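Local coordinates for protein pyruvate kinase (Pseudomonas aeruginosa, PDB 6QXL) that probably catalyses the last step of glycolysis, transferring phosphate from phosphoenolpyruvate to ADP to give pyruvate and ATP, and binds glucose-6-phosphate and magnesium, at residues 266-269 with 270-274; 284-287 with 288-291. All blocks are in the same frame, centred on the assembly; numbering follows the deposited sequence.

Interaction 1. Residues 266-269 with 270-274; sequences KIIL and HARRN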
loop_
_atom_site.group_PDB
_atom_site.type_symbol
_atom_site.label_atom_id
_atom_site.label_comp_id
_atom_site.label_asym_id
_atom_site.label_seq_id
_atom_site.Cartn_x
_atom_site.Cartn_y
_atom_site.Cartn_z
ATOM N N LYS A 266 2.661 -20.637 5.214
ATOM C CA LYS A 266 2.222 -20.170 6.508
ATOM C C LYS A 266 3.244 -20.480 7.591
ATOM O O LYS A 266 3.614 -19.603 8.378
ATOM C CB LYS A 266 0.847 -20.763 6.869
ATOM C CG LYS A 266 0.265 -20.222 8.182
ATOM C CD LYS A 266 -1.250 -19.805 8.115
ATOM C CE LYS A 266 -2.273 -20.909 8.219
ATOM N NZ LYS A 266 -3.547 -20.200 8.435
ATOM N N ILE A 267 3.745 -21.712 7.598
ATOM C CA ILE A 267 4.698 -22.120 8.619
ATOM C C ILE A 267 5.943 -21.220 8.575
ATOM O O ILE A 267 6.395 -20.737 9.602
ATOM C CB ILE A 267 5.101 -23.587 8.447
ATOM C CG1 ILE A 267 3.925 -24.520 8.719
ATOM C CG2 ILE A 267 6.249 -23.932 9.382
ATOM C CD1 ILE A 267 4.106 -25.908 8.142
ATOM N N ILE A 268 6.486 -20.997 7.385
ATOM C CA ILE A 268 7.684 -20.188 7.259
ATOM C C ILE A 268 7.423 -18.788 7.794
ATOM O O ILE A 268 8.199 -18.267 8.597
ATOM C CB ILE A 268 8.159 -20.137 5.803
ATOM C CG1 ILE A 268 8.713 -21.489 5.400
ATOM C CG2 ILE A 268 9.206 -19.055 5.612
ATOM C CD1 ILE A 268 8.862 -21.669 3.906
ATOM N N LEU A 269 6.320 -18.189 7.369
ATOM C CA LEU A 269 5.999 -16.835 7.784
ATOM C C LEU A 269 5.767 -16.741 9.297
ATOM O O LEU A 269 6.320 -15.870 9.965
ATOM C CB LEU A 269 4.786 -16.334 7.030
ATOM C CG LEU A 269 4.343 -14.902 7.355
ATOM C CD1 LEU A 269 5.349 -13.864 6.816
ATOM C CD2 LEU A 269 2.944 -14.660 6.816
ATOM N N HIS A 270 4.965 -17.644 9.848
ATOM C CA HIS A 270 4.696 -17.589 11.280
ATOM C C HIS A 270 5.957 -17.844 12.093
ATOM O O HIS A 270 6.170 -17.212 13.124
ATOM C CB HIS A 270 3.574 -18.543 11.670
ATOM C CG HIS A 270 2.211 -18.058 11.270
ATOM N ND1 HIS A 270 1.082 -18.330 11.996
ATOM C CD2 HIS A 270 1.810 -17.296 10.221
ATOM C CE1 HIS A 270 0.034 -17.793 11.398
ATOM N NE2 HIS A 270 0.450 -17.159 10.316
ATOM N N ALA A 271 6.818 -18.732 11.616
ATOM C CA ALA A 271 8.099 -18.953 12.277
ATOM C C ALA A 271 8.900 -17.665 12.347
ATOM O O ALA A 271 9.339 -17.253 13.433
ATOM C CB ALA A 271 8.887 -20.040 11.576
ATOM N N ARG A 272 9.066 -17.003 11.207
ATOM C CA ARG A 272 9.848 -15.771 11.174
ATOM C C ARG A 272 9.225 -14.690 12.061
ATOM O O ARG A 272 9.932 -13.977 12.765
ATOM C CB ARG A 272 10.015 -15.264 9.741
ATOM C CG ARG A 272 10.823 -16.177 8.847
ATOM C CD ARG A 272 10.801 -15.788 7.382
ATOM N NE ARG A 272 11.322 -14.463 7.186
ATOM C CZ ARG A 272 10.691 -13.430 6.620
ATOM N NH1 ARG A 272 9.482 -13.566 6.075
ATOM N NH2 ARG A 272 11.312 -12.249 6.565
ATOM N N ARG A 273 7.909 -14.578 12.051
ATOM C CA ARG A 273 7.245 -13.577 12.883
ATOM C C ARG A 273 7.502 -13.791 14.362
ATOM O O ARG A 273 7.653 -12.813 15.095
ATOM C CB ARG A 273 5.757 -13.583 12.664
ATOM C CG ARG A 273 5.384 -12.953 11.392
ATOM C CD ARG A 273 3.894 -12.836 11.363
ATOM N NE ARG A 273 3.568 -12.166 10.127
ATOM C CZ ARG A 273 2.389 -12.190 9.536
ATOM N NH1 ARG A 273 1.372 -12.893 10.051
ATOM N NH2 ARG A 273 2.268 -11.558 8.371
ATOM N N ASN A 274 7.575 -15.050 14.778
ATOM C CA ASN A 274 7.902 -15.372 16.161
ATOM C C ASN A 274 9.411 -15.516 16.415
ATOM O O ASN A 274 9.805 -16.072 17.422
ATOM C CB ASN A 274 7.178 -16.643 16.593
ATOM C CG ASN A 274 5.698 -16.457 16.668
ATOM O OD1 ASN A 274 5.193 -15.939 17.660
ATOM N ND2 ASN A 274 4.997 -16.873 15.624
#
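Lys266 and His270, one turn apart on helix 260-273, run side by side and point the same way. The lysine CG stands anti to the backbone N (chi1 -175°), which carries the chain along the helix toward the imidazole. From CB outward, CG is the first atom to meet the histidine: it sits over one face of the ring, 3.9 Å from the centroid and 17° off the normal, a CH-pi contact displaced toward the rim at NE2. CD lies just outside the rim, 3.8 Å from His270 NE2. Bent about CB-CG and CG-CD, the chain carries NZ past the ring, 5.4 Å from His270 NE2 and too far for a bond; its partner is Asp231, in a salt bridge. His270 ND1 is held by Asp235, so both polar ends are tied to helix 231-239.

Leu269 makes the next i to i+4 pair. Its CD2 lies over one face of the Arg273 guanidinium, 3.5 Å from Arg273 NH2, and the two side chains cross at a slant. Beneath these pairs the helix bonds are regular, from His270 N to Lys266 O at 2.8 Å (N-H...O 173°) through Arg273 N to Leu269 O at 2.9 Å. Asn274 is the first residue to leave helical angles, and its ND2 turns back to His270 O at 2.8 Å. Asn274 N reaches the same oxygen from the opposite face of the carbonyl plane, so two N-H groups grip it where the helix stops.

Ile267, Ile268 and Ala271 turn instead to barrel strands 243-247 and 277-281. Such a split marks an amphipathic barrel helix: aliphatic carbon covers flat polar groups on one side, where Asp235 at ND1 would tend to stabilise a protonated imidazole and the Lys266 ammonium to oppose it, leaving the net effect uncertain.

Interaction 2. Residues 284-287 with 288-291; sequences MMES and MIHS
Glu286 and Ile289 lie alongside each other, and CD1 of the isoleucine is the atom that touches. It approaches the carboxylate carbon, 3.5 Å from Glu286 CD, and sits about equally far from OE1 and OE2, so the methyl favours neither oxygen. The first torsion of Ile289 (chi1 -72°) sets CG1 beside Glu286 O, and the extended chi2 (158°) carries CD1 on to the carboxylate, still within 3.4 Å of Glu286 O. Met285 and Met288 form a second side-by-side pair, pointing the same way, with an apolar contact of 4.1 Å between Met285 SD and Met288 SD.

Three successive i to i+3 backbone bonds set this spacing. Met288 N donates to Met285 O at 2.9 Å, and Ile289 N to Glu286 O at the same length. The third, from His290 N to Ser287 O, is longer at 3.2 Å. The last two donors stand 46° out of the acceptor's carbonyl plane, and the series is bonding of the 3-10 type through consecutive turns.

Farther out, Pro294 touches both methionines, and helix 325-340 packs against Met285 through Met332 and against Met288 through Ala328. The loop follows barrel strand 277-281, with the Glu286 side chain about 10 Å from the bound malonate; its carboxylate adds to the methyl contact a long, weak ion pair to Arg131 and a weak bond to Gln283. The chemistry is therefore divided: the thioethers take the hydrophobic packing, while the Ser287 hydroxyl, the His290 imidazole and Met285 N meet the carboxylates of Glu298, Glu323 and Glu318.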
loop_
_atom_site.group_PDB
_atom_site.type_symbol
_atom_site.label_atom_id
_atom_site.label_comp_id
_atom_site.label_asym_id
_atom_site.label_seq_id
_atom_site.Cartn_x
_atom_site.Cartn_y
_atom_site.Cartn_z
ATOM N N MET A 284 13.082 -32.539 -2.002
ATOM C CA MET A 284 13.374 -31.324 -2.735
ATOM C C MET A 284 14.127 -31.625 -4.037
ATOM O O MET A 284 13.932 -30.949 -5.036
ATOM C CB MET A 284 14.141 -30.352 -1.863
ATOM C CG MET A 284 13.410 -30.062 -0.569
ATOM S SD MET A 284 13.740 -28.414 0.055
ATOM C CE MET A 284 12.676 -27.455 -1.025
ATOM N N MET A 285 14.970 -32.654 -4.031
ATOM C CA MET A 285 15.719 -33.034 -5.226
ATOM C C MET A 285 15.760 -34.544 -5.423
ATOM O O MET A 285 16.766 -35.098 -5.826
ATOM C CB MET A 285 17.104 -32.421 -5.155
ATOM C CG MET A 285 17.057 -30.907 -5.182
ATOM S SD MET A 285 18.647 -30.223 -5.617
ATOM C CE MET A 285 18.153 -28.907 -6.723
ATOM N N GLU A 286 14.631 -35.192 -5.181
ATOM C CA GLU A 286 14.547 -36.655 -5.136
ATOM C C GLU A 286 15.149 -37.363 -6.368
ATOM O O GLU A 286 15.815 -38.383 -6.234
ATOM C CB GLU A 286 13.088 -37.090 -4.964
ATOM C CG GLU A 286 12.912 -38.522 -4.479
ATOM C CD GLU A 286 13.101 -38.696 -2.974
ATOM O OE1 GLU A 286 13.706 -37.821 -2.301
ATOM O OE2 GLU A 286 12.656 -39.728 -2.427
ATOM N N SER A 287 14.959 -36.804 -7.549
ATOM C CA SER A 287 15.465 -37.457 -8.736
ATOM C C SER A 287 16.985 -37.656 -8.687
ATOM O O SER A 287 17.523 -38.537 -9.358
ATOM C CB SER A 287 15.073 -36.703 -10.007
ATOM O OG SER A 287 15.977 -35.650 -10.266
ATOM N N MET A 288 17.673 -36.843 -7.892
ATOM C CA MET A 288 19.130 -36.943 -7.765
ATOM C C MET A 288 19.616 -38.125 -6.942
ATOM O O MET A 288 20.806 -38.360 -6.851
ATOM C CB MET A 288 19.718 -35.637 -7.218
ATOM C CG MET A 288 19.524 -34.460 -8.184
ATOM S SD MET A 288 20.603 -33.066 -7.873
ATOM C CE MET A 288 22.147 -33.732 -8.460
ATOM N N ILE A 289 18.708 -38.876 -6.337
ATOM C CA ILE A 289 19.065 -40.183 -5.851
ATOM C C ILE A 289 19.713 -41.032 -6.948
ATOM O O ILE A 289 20.696 -41.726 -6.688
ATOM C CB ILE A 289 17.850 -40.892 -5.274
ATOM C CG1 ILE A 289 17.489 -40.225 -3.940
ATOM C CG2 ILE A 289 18.141 -42.371 -5.048
ATOM C CD1 ILE A 289 16.043 -40.457 -3.533
ATOM N N HIS A 290 19.171 -40.977 -8.156
ATOM C CA HIS A 290 19.663 -41.795 -9.276
ATOM C C HIS A 290 20.175 -40.978 -10.458
ATOM O O HIS A 290 20.534 -41.540 -11.474
ATOM C CB HIS A 290 18.562 -42.769 -9.737
ATOM C CG HIS A 290 18.163 -43.757 -8.682
ATOM N ND1 HIS A 290 19.059 -44.636 -8.108
ATOM C CD2 HIS A 290 16.971 -43.993 -8.078
ATOM C CE1 HIS A 290 18.432 -45.382 -7.209
ATOM N NE2 HIS A 290 17.164 -45.011 -7.172
ATOM N N SER A 291 20.207 -39.661 -10.355
ATOM C CA SER A 291 20.640 -38.841 -11.476
ATOM C C SER A 291 21.569 -37.725 -11.015
ATOM O O SER A 291 21.403 -37.179 -9.931
ATOM C CB SER A 291 19.435 -38.243 -12.190
ATOM O OG SER A 291 19.881 -37.304 -13.152
#

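Overall arrangement
Both contacts belong to the barrel domain and flank the same strand. Interaction 1 comes first, at the end of helix 260-273; the chain then runs through strand 277-281 and enters the loop of interaction 2, which leads to helix 296-307. Their centres are 28 Å apart and their nearest atoms about 9 Å, so they do not touch. Strand 277-281 is the seventh of eight parallel strands closed into a TIM barrel. Interaction 1 lies within an outer helix whose other face packs on the barrel strands; residues 284-291 lie in the loop after the strand's C-terminal end, where this fold carries its active site. Both stay 10 to 12 Å from malonate and magnesium, beyond direct contact.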